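Local structure of glycerol-3-phosphate dehydrogenase [NAD(P)+] (Coxiella burnetii, 3K96) at residues D205-G208 against V209-G213; I105-S109 against F110-E114. The protein probably catalyses the NAD(P)H-dependent reduction of dihydroxyacetone phosphate to sn-glycerol 3-phosphate, the precursor of phospholipids. All coordinates share one frame; numbering follows the deposited sequence. Where two conformers were deposited one is given.

Contact 1: residues D205-G208 against V209-G213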
ATOM      1  N   ASP A 205     -10.736 -11.907 -13.813  1.00 39.95           N
ATOM      2  CA  ASP A 205     -10.513 -10.709 -14.598  1.00 37.83           C
ATOM      3  C   ASP A 205      -9.135 -10.632 -15.212  1.00 36.99           C
ATOM      4  O   ASP A 205      -8.288  -9.847 -14.780  1.00 36.13           O
ATOM      5  CB  ASP A 205     -10.744  -9.525 -13.646  1.00 36.85           C
ATOM      6  CG  ASP A 205     -10.496  -8.180 -14.288  1.00 36.19           C
ATOM      7  OD1 ASP A 205     -10.596  -8.048 -15.532  1.00 32.81           O
ATOM      8  OD2 ASP A 205     -10.213  -7.238 -13.518  1.00 33.87           O
ATOM      9  N   MET A 206      -8.907 -11.427 -16.247  1.00 35.60           N
ATOM     10  CA  MET A 206      -7.602 -11.444 -16.888  1.00 34.84           C
ATOM     11  C   MET A 206      -7.172 -10.038 -17.354  1.00 32.61           C
ATOM     12  O   MET A 206      -6.045  -9.611 -17.137  1.00 30.84           O
ATOM     13  CB  MET A 206      -7.621 -12.434 -18.043  1.00 34.23           C
ATOM     14  CG  MET A 206      -6.351 -12.548 -18.817  1.00 38.75           C
ATOM     15  SD  MET A 206      -6.369 -13.987 -19.963  1.00 44.72           S
ATOM     16  CE  MET A 206      -6.509 -15.325 -18.858  1.00 38.69           C
ATOM     17  N   ILE A 207      -8.073  -9.312 -17.973  1.00 30.86           N
ATOM     18  CA  ILE A 207      -7.698  -8.010 -18.493  1.00 31.82           C
ATOM     19  C   ILE A 207      -7.308  -7.031 -17.378  1.00 29.40           C
ATOM     20  O   ILE A 207      -6.320  -6.336 -17.506  1.00 27.98           O
ATOM     21  CB  ILE A 207      -8.758  -7.433 -19.439  1.00 32.42           C
ATOM     22  CG1 ILE A 207      -8.219  -6.194 -20.115  1.00 36.61           C
ATOM     23  CG2 ILE A 207     -10.067  -7.143 -18.698  1.00 36.69           C
ATOM     24  CD1 ILE A 207      -8.827  -5.952 -21.463  1.00 44.79           C
ATOM     25  N   GLY A 208      -8.040  -7.034 -16.278  1.00 27.81           N
ATOM     26  CA  GLY A 208      -7.737  -6.151 -15.169  1.00 28.85           C
ATOM     27  C   GLY A 208      -6.394  -6.505 -14.561  1.00 28.34           C
ATOM     28  O   GLY A 208      -5.600  -5.622 -14.244  1.00 27.21           O
ATOM     29  N   VAL A 209      -6.144  -7.808 -14.397  1.00 27.63           N
ATOM     30  CA  VAL A 209      -4.892  -8.287 -13.844  1.00 26.71           C
ATOM     31  C   VAL A 209      -3.715  -7.842 -14.722  1.00 28.22           C
ATOM     32  O   VAL A 209      -2.690  -7.360 -14.226  1.00 27.99           O
ATOM     33  CB  VAL A 209      -4.905  -9.858 -13.647  1.00 26.78           C
ATOM     34  CG1 VAL A 209      -3.520 -10.384 -13.347  1.00 21.31           C
ATOM     35  CG2 VAL A 209      -5.882 -10.246 -12.530  1.00 23.78           C
ATOM     36  N   GLU A 210      -3.863  -7.982 -16.030  1.00 28.01           N
ATOM     37  CA  GLU A 210      -2.815  -7.581 -16.949  1.00 27.47           C
ATOM     38  C   GLU A 210      -2.530  -6.095 -16.878  1.00 26.96           C
ATOM     39  O   GLU A 210      -1.401  -5.686 -16.822  1.00 26.19           O
ATOM     40  CB  GLU A 210      -3.222  -7.888 -18.385  1.00 27.61           C
ATOM     41  CG  GLU A 210      -3.124  -9.352 -18.777  1.00 32.88           C
ATOM     42  CD  GLU A 210      -3.609  -9.564 -20.212  1.00 34.70           C
ATOM     43  OE1 GLU A 210      -2.769  -9.708 -21.102  1.00 34.71           O
ATOM     44  OE2 GLU A 210      -4.830  -9.518 -20.451  1.00 41.31           O
ATOM     45  N   LEU A 211      -3.571  -5.293 -16.936  1.00 26.47           N
ATOM     46  CA  LEU A 211      -3.389  -3.865 -16.935  1.00 28.39           C
ATOM     47  C   LEU A 211      -2.793  -3.340 -15.617  1.00 29.09           C
ATOM     48  O   LEU A 211      -1.961  -2.438 -15.633  1.00 29.83           O
ATOM     49  CB  LEU A 211      -4.699  -3.180 -17.322  1.00 28.37           C
ATOM     50  CG  LEU A 211      -5.041  -3.389 -18.804  1.00 30.29           C
ATOM     51  CD1 LEU A 211      -6.438  -2.871 -19.077  1.00 30.65           C
ATOM     52  CD2 LEU A 211      -3.995  -2.697 -19.731  1.00 28.00           C
ATOM     53  N   CYS A 212      -3.188  -3.932 -14.496  1.00 29.53           N
ATOM     54  CA  CYS A 212      -2.617  -3.550 -13.200  1.00 30.17           C
ATOM     55  C   CYS A 212      -1.134  -3.812 -13.226  1.00 29.86           C
ATOM     56  O   CYS A 212      -0.330  -2.979 -12.803  1.00 28.74           O
ATOM     57  CB  CYS A 212      -3.252  -4.346 -12.056  1.00 29.49           C
ATOM     58  SG  CYS A 212      -4.853  -3.763 -11.584  1.00 31.52           S
ATOM     59  N   GLY A 213      -0.768  -4.998 -13.711  1.00 30.09           N
ATOM     60  CA  GLY A 213       0.626  -5.371 -13.792  1.00 29.20           C
ATOM     61  C   GLY A 213       1.409  -4.521 -14.772  1.00 29.25           C
ATOM     62  O   GLY A 213       2.606  -4.370 -14.633  1.00 29.32           O
TER
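Val209 N donates to Asp205 O at 3.0 Å, the first of four successive i to i+4 bonds that carry the chain from 205-208 into 209-213 as the opening turns of helix 206-228. Glu210 to Met206, Leu211 to Ile207 and Cys212 to Gly208 continue the series, all with N-H...O angles above 160°, and the backbone torsions of 206-213 stay helical. Asp205, whose backbone torsions are not helical, stands just outside as the N-cap. Its carboxylate folds back over the first turn, where Asp205 OD1 accepts from Gly208 N at 2.8 Å; the N-H reaches it from above the carboxylate plane, 55° out of it. Asp205 OD2 is taken by Thr260 OG1 and Lys257 N, so both carboxylate oxygens are engaged and the group is fixed in a buried setting.

One turn apart, Ile207 and Leu211 run side by side and point the same way, with Ile207 CG1 3.9 Å from Leu211 CD1. Met206 and Glu210 instead cross at a slant, Met206 CG lying 3.8 Å from Glu210 OE2. Because Glu210 CG is turned to the backbone N side (chi1 -76°), it passes 3.4 Å from Met206 O before OE2 reaches His144 ND1 in a hydrogen bond; OE1 is hydrogen-bonded as well.

Different faces of these opening turns meet different elements: Met206 and Val209 rest on Val158 of strand 156-160, whereas Leu211 and Cys212 pack against Val251 of helix 233-253, so the helix start touches the sheet, helix 143-151 and helix 233-253.

Contact 2: residues I105-S109 against F110-E114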
ATOM      1  N   ILE A 105       5.180 -18.622 -19.747  1.00 28.09           N
ATOM      2  CA  ILE A 105       6.136 -17.639 -20.212  1.00 28.79           C
ATOM      3  C   ILE A 105       6.420 -16.585 -19.135  1.00 29.47           C
ATOM      4  O   ILE A 105       5.502 -15.965 -18.625  1.00 28.19           O
ATOM      5  CB  ILE A 105       5.598 -16.898 -21.460  1.00 28.63           C
ATOM      6  CG1 ILE A 105       5.235 -17.903 -22.575  1.00 30.32           C
ATOM      7  CG2 ILE A 105       6.607 -15.861 -21.919  1.00 28.66           C
ATOM      8  CD1 ILE A 105       4.588 -17.272 -23.805  1.00 27.61           C
ATOM      9  N   VAL A 106       7.702 -16.359 -18.846  1.00 29.94           N
ATOM     10  CA  VAL A 106       8.105 -15.405 -17.825  1.00 30.80           C
ATOM     11  C   VAL A 106       9.324 -14.590 -18.295  1.00 31.99           C
ATOM     12  O   VAL A 106      10.308 -14.476 -17.591  1.00 33.90           O
ATOM     13  CB  VAL A 106       8.446 -16.116 -16.484  1.00 31.19           C
ATOM     14  CG1 VAL A 106       8.515 -15.104 -15.363  1.00 33.17           C
ATOM     15  CG2 VAL A 106       7.389 -17.173 -16.128  1.00 32.09           C
ATOM     16  N   VAL A 107       9.254 -14.034 -19.497  1.00 31.11           N
ATOM     17  CA  VAL A 107      10.321 -13.198 -20.012  1.00 29.36           C
ATOM     18  C   VAL A 107       9.931 -11.713 -19.813  1.00 29.39           C
ATOM     19  O   VAL A 107       8.785 -11.398 -19.498  1.00 29.28           O
ATOM     20  CB  VAL A 107      10.574 -13.513 -21.486  1.00 29.45           C
ATOM     21  CG1 VAL A 107      10.979 -14.984 -21.644  1.00 28.59           C
ATOM     22  CG2 VAL A 107       9.349 -13.217 -22.333  1.00 27.15           C
ATOM     23  N   PRO A 108      10.880 -10.800 -19.964  1.00 29.08           N
ATOM     24  CA  PRO A 108      10.463  -9.415 -19.824  1.00 29.94           C
ATOM     25  C   PRO A 108       9.430  -9.012 -20.889  1.00 29.56           C
ATOM     26  O   PRO A 108       9.373  -9.611 -21.969  1.00 29.05           O
ATOM     27  CB  PRO A 108      11.767  -8.632 -20.020  1.00 29.65           C
ATOM     28  CG  PRO A 108      12.830  -9.568 -19.616  1.00 29.45           C
ATOM     29  CD  PRO A 108      12.336 -10.922 -20.117  1.00 30.44           C
ATOM     30  N   SER A 109       8.636  -7.987 -20.599  1.00 28.37           N
ATOM     31  CA  SER A 109       7.616  -7.541 -21.531  1.00 28.27           C
ATOM     32  C   SER A 109       8.185  -7.135 -22.896  1.00 29.16           C
ATOM     33  O   SER A 109       7.544  -7.356 -23.935  1.00 29.47           O
ATOM     34  CB  SER A 109       6.788  -6.408 -20.911  1.00 28.82           C
ATOM     35  OG  SER A 109       7.606  -5.346 -20.484  1.00 29.47           O
ATOM     36  N   PHE A 110       9.399  -6.592 -22.907  1.00 28.81           N
ATOM     37  CA  PHE A 110      10.020  -6.188 -24.152  1.00 28.91           C
ATOM     38  C   PHE A 110      10.504  -7.371 -24.978  1.00 29.50           C
ATOM     39  O   PHE A 110      10.917  -7.175 -26.098  1.00 30.25           O
ATOM     40  CB  PHE A 110      11.169  -5.166 -23.931  1.00 30.55           C
ATOM     41  CG  PHE A 110      12.212  -5.597 -22.913  1.00 31.20           C
ATOM     42  CD1 PHE A 110      13.219  -6.506 -23.252  1.00 34.52           C
ATOM     43  CD2 PHE A 110      12.213  -5.056 -21.627  1.00 32.56           C
ATOM     44  CE1 PHE A 110      14.200  -6.877 -22.315  1.00 31.73           C
ATOM     45  CE2 PHE A 110      13.177  -5.415 -20.700  1.00 30.44           C
ATOM     46  CZ  PHE A 110      14.170  -6.347 -21.038  1.00 32.34           C
ATOM     47  N   ALA A 111      10.480  -8.584 -24.426  1.00 29.47           N
ATOM     48  CA  ALA A 111      10.864  -9.775 -25.201  1.00 28.31           C
ATOM     49  C   ALA A 111       9.674 -10.708 -25.489  1.00 28.48           C
ATOM     50  O   ALA A 111       9.812 -11.714 -26.191  1.00 28.67           O
ATOM     51  CB  ALA A 111      11.951 -10.544 -24.469  1.00 28.68           C
ATOM     52  N   PHE A 112       8.500 -10.368 -24.978  1.00 28.58           N
ATOM     53  CA  PHE A 112       7.325 -11.227 -25.125  1.00 28.15           C
ATOM     54  C   PHE A 112       6.986 -11.462 -26.587  1.00 29.41           C
ATOM     55  O   PHE A 112       6.824 -12.624 -27.023  1.00 28.95           O
ATOM     56  CB  PHE A 112       6.139 -10.603 -24.372  1.00 28.66           C
ATOM     57  CG  PHE A 112       5.010 -11.557 -24.109  1.00 29.19           C
ATOM     58  CD1 PHE A 112       5.027 -12.365 -22.984  1.00 27.14           C
ATOM     59  CD2 PHE A 112       3.922 -11.627 -24.972  1.00 27.10           C
ATOM     60  CE1 PHE A 112       3.992 -13.233 -22.709  1.00 28.22           C
ATOM     61  CE2 PHE A 112       2.885 -12.499 -24.712  1.00 29.65           C
ATOM     62  CZ  PHE A 112       2.916 -13.306 -23.569  1.00 26.40           C
ATOM     63  N   HIS A 113       6.864 -10.378 -27.349  0.60 29.65           N
ATOM     64  CA  HIS A 113       6.573 -10.495 -28.776  0.60 30.11           C
ATOM     65  C   HIS A 113       7.520 -11.488 -29.471  0.60 29.81           C
ATOM     66  O   HIS A 113       7.078 -12.400 -30.168  0.60 28.58           O
ATOM     67  CB  HIS A 113       6.684  -9.137 -29.454  0.60 30.73           C
ATOM     68  CG  HIS A 113       6.528  -9.190 -30.940  0.60 31.22           C
ATOM     69  ND1 HIS A 113       7.605  -9.257 -31.798  0.60 34.94           N
ATOM     70  CD2 HIS A 113       5.422  -9.197 -31.721  0.60 34.43           C
ATOM     71  CE1 HIS A 113       7.168  -9.293 -33.048  0.60 34.09           C
ATOM     72  NE2 HIS A 113       5.848  -9.264 -33.026  0.60 34.48           N
ATOM     73  N   GLU A 114       8.822 -11.294 -29.272  0.60 30.12           N
ATOM     74  CA  GLU A 114       9.831 -12.154 -29.886  0.60 30.02           C
ATOM     75  C   GLU A 114       9.615 -13.636 -29.585  0.60 29.63           C
ATOM     76  O   GLU A 114       9.701 -14.484 -30.479  0.60 29.08           O
ATOM     77  CB  GLU A 114      11.247 -11.750 -29.447  0.60 30.91           C
ATOM     78  CG  GLU A 114      11.826 -10.471 -30.102  0.60 32.23           C
ATOM     79  CD  GLU A 114      11.252  -9.160 -29.571  0.60 36.74           C
ATOM     80  OE1 GLU A 114      10.552  -9.144 -28.523  0.60 37.26           O
ATOM     81  OE2 GLU A 114      11.533  -8.127 -30.210  0.60 40.09           O
TER
HETATM   82  O   HOH W   1       7.234  -7.455 -26.714  1.00 27.68           O
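Pro108 lies over one face of the Phe110 ring where the chain leaves strand 102-105 of the Rossmann-type sheet and turns into helix 109-119, a beta-alpha connection. The CH-pi contact is close: Pro108 CB sits 3.6 Å from the Phe110 ring centroid, 17° off the ring normal and displaced toward the rim. Phe110 CG occupies the position between backbone N and carbonyl carbon (chi1 52°), which folds the ring back toward the proline two residues earlier.

Apolar packing continues along the turn. Ile105 CG2 approaches Phe112 CE1 at 3.8 Å, the two side chains crossing at about a right angle, while Val107 CG2 lies more loosely against Ala111 CB at 4.3 Å. Leu143 and Val147 of helix 143-151 also border the Phe112 ring.

Among the polar contacts, Ser109 N is bonded to Glu306 OE2, a predicted NADPH-binding residue, which ties the helix start to the probable cofactor site. Ala111 N donates to Pro108 O at 2.9 Å, and Phe112 N makes a weak bond to Ser109 O. A water bridges the first turn, donating to Ser109 O at 2.8 Å and accepting from His113 N at 3.0 Å.

Overall arrangement
Contact 2 precedes contact 1 in the chain, and each opens a helix: 109-119 in the N-terminal family region, 206-228 in the C-terminal one. Their centres are 16 Å apart and their nearest atoms about 7 Å, so they do not touch. Helix 143-151 is a shared neighbour, since Phe112 and Glu210 both meet its Leu143. Both contacts lie near predicted substrate- or cofactor-binding residues. The Cys212 side chain is about 7 Å from those of Lys216, the predicted proton acceptor, and Asp269; the Ser109 side chain is about 6 Å from that of Lys134, predicted to bind both NADPH and sn-glycerol 3-phosphate.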